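Local coordinates for protein phytase (Citrobacter braakii, PDB 3ZHC) that belongs to branch 2 of the histidine phosphatase superfamily, alpha/beta enzymes named for a histidine in their active site, at residues A299-G304 against S416-I421; G304-E307 against I312-P315. The protein carries 2 engineered substitutions. All coordinates share one frame; numbering follows the deposited sequence.

Contact 1: residues A299-G304 against S416-I421; sequences ALLTNG and SFSRLI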
ATOM      1  N   ALA B 299     -10.524 -11.143  29.702  1.00 20.66           N
ATOM      2  CA  ALA B 299     -11.932 -11.110  29.259  1.00 21.13           C
ATOM      3  C   ALA B 299     -12.315 -12.295  28.368  1.00 21.62           C
ATOM      4  O   ALA B 299     -13.435 -12.773  28.436  1.00 21.50           O
ATOM      5  CB  ALA B 299     -12.244  -9.784  28.552  1.00 21.08           C
ATOM      6  N   LEU B 300     -11.375 -12.751  27.541  1.00 22.36           N
ATOM      7  CA  LEU B 300     -11.581 -13.917  26.662  1.00 23.03           C
ATOM      8  C   LEU B 300     -11.373 -15.277  27.372  1.00 23.81           C
ATOM      9  O   LEU B 300     -12.012 -16.259  26.998  1.00 23.70           O
ATOM     10  CB  LEU B 300     -10.685 -13.813  25.408  1.00 23.02           C
ATOM     11  CG  LEU B 300     -11.278 -13.136  24.152  1.00 23.04           C
ATOM     12  CD1 LEU B 300     -12.259 -12.019  24.458  1.00 23.07           C
ATOM     13  CD2 LEU B 300     -10.154 -12.642  23.221  1.00 22.80           C
ATOM     14  N   LEU B 301     -10.504 -15.317  28.397  1.00 24.81           N
ATOM     15  CA  LEU B 301     -10.143 -16.586  29.098  1.00 25.68           C
ATOM     16  C   LEU B 301     -10.954 -16.996  30.328  1.00 26.46           C
ATOM     17  O   LEU B 301     -11.313 -18.172  30.447  1.00 26.52           O
ATOM     18  CB  LEU B 301      -8.662 -16.554  29.541  1.00 25.73           C
ATOM     19  CG  LEU B 301      -7.594 -16.680  28.487  1.00 25.99           C
ATOM     20  CD1 LEU B 301      -6.247 -16.649  29.179  1.00 26.58           C
ATOM     21  CD2 LEU B 301      -7.763 -17.956  27.690  1.00 26.32           C
ATOM     22  N   THR B 302     -11.230 -16.060  31.240  1.00 27.37           N
ATOM     23  CA  THR B 302     -11.807 -16.458  32.549  1.00 28.20           C
ATOM     24  C   THR B 302     -13.258 -16.921  32.501  1.00 28.93           C
ATOM     25  O   THR B 302     -14.033 -16.515  31.630  1.00 28.87           O
ATOM     26  CB  THR B 302     -11.679 -15.355  33.622  1.00 28.17           C
ATOM     27  OG1 THR B 302     -12.426 -14.197  33.236  1.00 28.35           O
ATOM     28  CG2 THR B 302     -10.194 -15.001  33.838  1.00 28.52           C
ATOM     29  N   ASN B 303     -13.587 -17.795  33.467  1.00 29.85           N
ATOM     30  CA  ASN B 303     -14.932 -18.311  33.688  1.00 30.55           C
ATOM     31  C   ASN B 303     -15.564 -17.672  34.954  1.00 30.98           C
ATOM     32  O   ASN B 303     -16.555 -18.183  35.483  1.00 31.11           O
ATOM     33  CB  ASN B 303     -14.893 -19.856  33.776  1.00 30.70           C
ATOM     34  CG  ASN B 303     -14.525 -20.529  32.416  1.00 31.33           C
ATOM     35  OD1 ASN B 303     -13.646 -21.404  32.357  1.00 32.69           O
ATOM     36  ND2 ASN B 303     -15.200 -20.111  31.331  1.00 31.52           N
ATOM     37  N   GLY B 304     -14.983 -16.543  35.415  1.00 31.48           N
ATOM     38  CA  GLY B 304     -15.448 -15.825  36.607  1.00 31.88           C
ATOM     39  C   GLY B 304     -14.339 -14.993  37.245  1.00 32.28           C
ATOM     40  O   GLY B 304     -13.413 -15.546  37.843  1.00 32.31           O
ATOM     41  N   SER B 416      -3.267 -20.488  22.010  1.00 26.52           N
ATOM     42  CA  SER B 416      -2.262 -19.874  21.098  1.00 26.17           C
ATOM     43  C   SER B 416      -2.363 -18.347  21.137  1.00 25.76           C
ATOM     44  O   SER B 416      -1.344 -17.655  21.112  1.00 25.62           O
ATOM     45  CB  SER B 416      -2.417 -20.344  19.637  1.00 26.13           C
ATOM     46  OG  SER B 416      -1.893 -21.628  19.438  1.00 26.44           O
ATOM     47  N   PHE B 417      -3.605 -17.836  21.185  1.00 25.35           N
ATOM     48  CA  PHE B 417      -3.851 -16.400  21.308  1.00 25.06           C
ATOM     49  C   PHE B 417      -3.295 -15.888  22.633  1.00 24.87           C
ATOM     50  O   PHE B 417      -2.539 -14.914  22.652  1.00 24.82           O
ATOM     51  CB  PHE B 417      -5.357 -16.064  21.187  1.00 25.01           C
ATOM     52  CG  PHE B 417      -5.663 -14.597  21.350  1.00 24.64           C
ATOM     53  CD1 PHE B 417      -5.382 -13.696  20.315  1.00 24.29           C
ATOM     54  CD2 PHE B 417      -6.225 -14.107  22.537  1.00 24.20           C
ATOM     55  CE1 PHE B 417      -5.656 -12.315  20.454  1.00 24.22           C
ATOM     56  CE2 PHE B 417      -6.504 -12.731  22.687  1.00 24.25           C
ATOM     57  CZ  PHE B 417      -6.215 -11.835  21.637  1.00 24.02           C
ATOM     58  N   SER B 418      -3.668 -16.557  23.728  1.00 24.71           N
ATOM     59  CA  SER B 418      -3.209 -16.181  25.077  1.00 24.65           C
ATOM     60  C   SER B 418      -1.679 -16.259  25.224  1.00 24.67           C
ATOM     61  O   SER B 418      -1.076 -15.392  25.829  1.00 24.66           O
ATOM     62  CB  SER B 418      -3.877 -17.055  26.137  1.00 24.65           C
ATOM     63  OG  SER B 418      -3.590 -16.584  27.433  1.00 24.62           O
ATOM     64  N   ARG B 419      -1.069 -17.304  24.660  1.00 24.66           N
ATOM     65  CA  ARG B 419       0.401 -17.484  24.736  1.00 24.73           C
ATOM     66  C   ARG B 419       1.178 -16.435  23.922  1.00 24.23           C
ATOM     67  O   ARG B 419       2.285 -16.074  24.292  1.00 24.07           O
ATOM     68  CB  ARG B 419       0.811 -18.938  24.366  1.00 24.99           C
ATOM     69  CG  ARG B 419       0.591 -19.923  25.562  1.00 26.27           C
ATOM     70  CD  ARG B 419       0.945 -21.420  25.246  1.00 28.16           C
ATOM     71  NE  ARG B 419       2.165 -21.553  24.414  1.00 29.68           N
ATOM     72  CZ  ARG B 419       2.197 -21.784  23.080  1.00 31.05           C
ATOM     73  NH1 ARG B 419       1.067 -21.934  22.346  1.00 31.59           N
ATOM     74  NH2 ARG B 419       3.383 -21.875  22.469  1.00 31.99           N
ATOM     75  N   LEU B 420       0.587 -15.958  22.827  1.00 23.77           N
ATOM     76  CA  LEU B 420       1.167 -14.849  22.039  1.00 23.44           C
ATOM     77  C   LEU B 420       1.179 -13.563  22.863  1.00 23.03           C
ATOM     78  O   LEU B 420       2.132 -12.786  22.787  1.00 22.92           O
ATOM     79  CB  LEU B 420       0.385 -14.645  20.754  1.00 23.49           C
ATOM     80  CG  LEU B 420       0.891 -13.648  19.727  1.00 23.66           C
ATOM     81  CD1 LEU B 420       2.329 -13.944  19.303  1.00 23.99           C
ATOM     82  CD2 LEU B 420      -0.031 -13.687  18.539  1.00 23.89           C
ATOM     83  N   ILE B 421       0.108 -13.355  23.650  1.00 22.63           N
ATOM     84  CA  ILE B 421       0.004 -12.220  24.570  1.00 22.39           C
ATOM     85  C   ILE B 421       1.070 -12.307  25.678  1.00 22.38           C
ATOM     86  O   ILE B 421       1.633 -11.290  26.061  1.00 22.26           O
ATOM     87  CB  ILE B 421      -1.457 -12.069  25.160  1.00 22.28           C
ATOM     88  CG1 ILE B 421      -2.402 -11.562  24.064  1.00 22.09           C
ATOM     89  CG2 ILE B 421      -1.493 -11.138  26.363  1.00 21.94           C
ATOM     90  CD1 ILE B 421      -3.823 -11.333  24.510  1.00 21.62           C
TER

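Contact 2: residues G304-E307 against I312-P315; sequences GTTE and IKLP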
ATOM      1  N   GLY B 304     -14.983 -16.543  35.415  1.00 31.48           N
ATOM      2  CA  GLY B 304     -15.448 -15.825  36.607  1.00 31.88           C
ATOM      3  C   GLY B 304     -14.339 -14.993  37.245  1.00 32.28           C
ATOM      4  O   GLY B 304     -13.413 -15.546  37.843  1.00 32.31           O
ATOM      5  N   THR B 305     -14.425 -13.666  37.104  1.00 32.82           N
ATOM      6  CA  THR B 305     -13.435 -12.722  37.706  1.00 33.31           C
ATOM      7  C   THR B 305     -14.085 -11.377  37.949  1.00 33.65           C
ATOM      8  O   THR B 305     -15.036 -11.009  37.263  1.00 33.76           O
ATOM      9  CB  THR B 305     -12.164 -12.505  36.807  1.00 33.32           C
ATOM     10  OG1 THR B 305     -11.716 -13.751  36.270  1.00 33.95           O
ATOM     11  CG2 THR B 305     -11.014 -11.852  37.595  1.00 33.20           C
ATOM     12  N   THR B 306     -13.573 -10.642  38.926  1.00 34.09           N
ATOM     13  CA  THR B 306     -14.084  -9.317  39.244  1.00 34.40           C
ATOM     14  C   THR B 306     -12.991  -8.311  38.919  1.00 34.55           C
ATOM     15  O   THR B 306     -11.937  -8.306  39.552  1.00 34.72           O
ATOM     16  CB  THR B 306     -14.589  -9.217  40.725  1.00 34.45           C
ATOM     17  OG1 THR B 306     -15.014  -7.881  40.997  1.00 34.97           O
ATOM     18  CG2 THR B 306     -13.510  -9.633  41.744  1.00 34.61           C
ATOM     19  N   GLU B 307     -13.241  -7.468  37.906  1.00 34.66           N
ATOM     20  CA  GLU B 307     -12.299  -6.403  37.524  1.00 34.75           C
ATOM     21  C   GLU B 307     -12.234  -5.415  38.691  1.00 34.62           C
ATOM     22  O   GLU B 307     -13.221  -4.784  39.041  1.00 34.70           O
ATOM     23  CB  GLU B 307     -12.697  -5.740  36.172  1.00 34.87           C
ATOM     24  CG  GLU B 307     -12.171  -4.331  35.914  1.00 35.25           C
ATOM     25  CD  GLU B 307     -10.695  -4.176  36.154  1.00 35.86           C
ATOM     26  OE1 GLU B 307      -9.918  -5.102  35.843  1.00 37.10           O
ATOM     27  OE2 GLU B 307     -10.305  -3.119  36.659  1.00 36.35           O
ATOM     28  N   ILE B 312     -16.200  -4.407  37.351  1.00 28.40           N
ATOM     29  CA  ILE B 312     -16.918  -5.127  36.305  1.00 27.93           C
ATOM     30  C   ILE B 312     -16.791  -6.607  36.595  1.00 27.57           C
ATOM     31  O   ILE B 312     -15.698  -7.094  36.838  1.00 27.43           O
ATOM     32  CB  ILE B 312     -16.367  -4.795  34.878  1.00 27.87           C
ATOM     33  CG1 ILE B 312     -16.622  -3.320  34.537  1.00 27.86           C
ATOM     34  CG2 ILE B 312     -16.995  -5.696  33.815  1.00 27.63           C
ATOM     35  CD1 ILE B 312     -16.015  -2.875  33.233  1.00 27.74           C
ATOM     36  N   LYS B 313     -17.915  -7.320  36.576  1.00 27.20           N
ATOM     37  CA  LYS B 313     -17.912  -8.758  36.787  1.00 26.99           C
ATOM     38  C   LYS B 313     -17.703  -9.427  35.444  1.00 26.41           C
ATOM     39  O   LYS B 313     -18.638  -9.534  34.650  1.00 26.42           O
ATOM     40  CB  LYS B 313     -19.217  -9.228  37.440  1.00 27.16           C
ATOM     41  CG  LYS B 313     -19.447  -8.670  38.882  1.00 27.94           C
ATOM     42  CD  LYS B 313     -18.456  -9.252  39.905  1.00 28.85           C
ATOM     43  CE  LYS B 313     -18.826  -8.859  41.355  1.00 29.32           C
ATOM     44  NZ  LYS B 313     -17.786  -9.335  42.342  1.00 29.84           N
ATOM     45  N   LEU B 314     -16.461  -9.862  35.186  1.00 25.74           N
ATOM     46  CA  LEU B 314     -16.126 -10.603  33.966  1.00 25.15           C
ATOM     47  C   LEU B 314     -16.418 -12.082  34.250  1.00 24.67           C
ATOM     48  O   LEU B 314     -16.335 -12.506  35.397  1.00 24.77           O
ATOM     49  CB  LEU B 314     -14.658 -10.387  33.564  1.00 25.11           C
ATOM     50  CG  LEU B 314     -14.227  -8.968  33.107  1.00 25.21           C
ATOM     51  CD1 LEU B 314     -12.722  -8.884  32.890  1.00 24.56           C
ATOM     52  CD2 LEU B 314     -14.977  -8.519  31.832  1.00 24.91           C
ATOM     53  N   PRO B 315     -16.761 -12.883  33.217  1.00 23.87           N
ATOM     54  CA  PRO B 315     -16.873 -12.559  31.801  1.00 23.36           C
ATOM     55  C   PRO B 315     -18.174 -11.827  31.427  1.00 22.77           C
ATOM     56  O   PRO B 315     -19.135 -11.797  32.198  1.00 22.71           O
ATOM     57  CB  PRO B 315     -16.852 -13.934  31.140  1.00 23.37           C
ATOM     58  CG  PRO B 315     -17.581 -14.797  32.107  1.00 23.58           C
ATOM     59  CD  PRO B 315     -17.145 -14.284  33.473  1.00 23.88           C
TER

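Contact 1: residues A299-G304 against S416-I421
Leu300 reaches across to the ring of Phe417 with one methyl: CD2 comes to 3.7 Å from CE2 of Phe417, and the two side chains cross at about a right angle. The approach to the ring is oblique. With CG anti to the backbone N (chi1 178°), the Phe417 ring extends from its own helix toward this neighbour. Both residues are buried, and this is an apolar contact.

One residue further along each segment, Leu301 meets Ser418, with the CA atoms of the pair 8.0 Å apart. Here the leucine touches a hydroxyl: CD1 of Leu301 sits 3.2 Å from OG of Ser418, a close approach of methyl to oxygen, while CB of the serine is 3.9 Å from that same CD1. Ser418 OG also hydrogen-bonds to Asp297 OD1, one turn back on the first helix, and to Lys422 NZ, one turn on along the second.

In the fold, this is where helix 414-424, close to the C-terminus, rests on the last turn of helix 282-301. The patch is small, 136 Å² counting both sides, and the two helices also meet through Phe417 on Ile296 and Ile421 on Leu293 and Asp297, earlier in helix 282-301. Leu300 also packs on Val34 of strand 28-38, a member of the main mixed sheet, so this helix end lies between sheet and C-terminal helix.

No hydrogen bond joins 299-304 to 416-421. Carbonyls at and just past the helix end accept from side chains based on the main sheet: Ala299 O and Thr302 O from the guanidinium of Arg32, Leu300 O from Lys358 NZ.

Contact 2: residues G304-E307 against I312-P315
Thr305 and Leu314 pair at the open end of a small beta hairpin, in which strands 305-307 and 312-314 run antiparallel and make a two-stranded sheet of their own. Residues 308-311 lie between the two segments.

The backbone bonds set the register. Thr305 N donates to Leu314 O at 2.8 Å, nearly straight at the hydrogen (170°). The return bond, Leu314 N to Thr305 O, is strongly bent and counts as weak. Further toward the turn, Glu307 N meets Ile312 O at 2.7 Å; the reciprocal bond from Ile312 N to Glu307 O is long and weak. Thr306 and Lys313 form the non-hydrogen-bonded pair between them.

Polar side chains meet on the face carrying Thr306 and Lys313. The two lie side by side and point the same way. Having OG1 anti to the backbone N (chi1 177°) leaves that hydroxyl alongside the lysine, whose chain, bent at chi2, brings NZ to 3.4 Å from OG1 of Thr306, a weak hydrogen bond. On the other face, Glu307 turns its carboxylate back to the connecting turn, where OE2 accepts from Arg309 N; a bound formic acid lies about 4 Å from this side chain.

Apolar contacts on that second face start with CB of Glu307 at 4.0 Å from CB of Ile312. Beyond the hairpin, Ile312 packs on Ala106 and Ile108 of strand 105-109, and Leu314 on Thr298 of helix 282-301. At the open end the chain passes through a cis peptide into Pro315, whose ring carbon CD lies 3.7 Å from Gly304 N.

The two contacts share Gly304 and lie on the same side of the chain's centre, with their own centres about 14 Å apart. Helix 282-301 ends in contact 1 and the chain turns through 302-304 straight into the hairpin of contact 2; strand 318-323 of the main sheet follows soon after. Only the 416-421 half of contact 1 comes from far along the sequence, near the C-terminus. They also touch directly: Pro315 CB lies 3.9 Å from Thr302 O. The end of helix 282-301 therefore has helix 414-424 against it, strand 28-38 of the main sheet on Leu300, and the hairpin touching it through Leu314 on Thr298 and Glu307 on Met295.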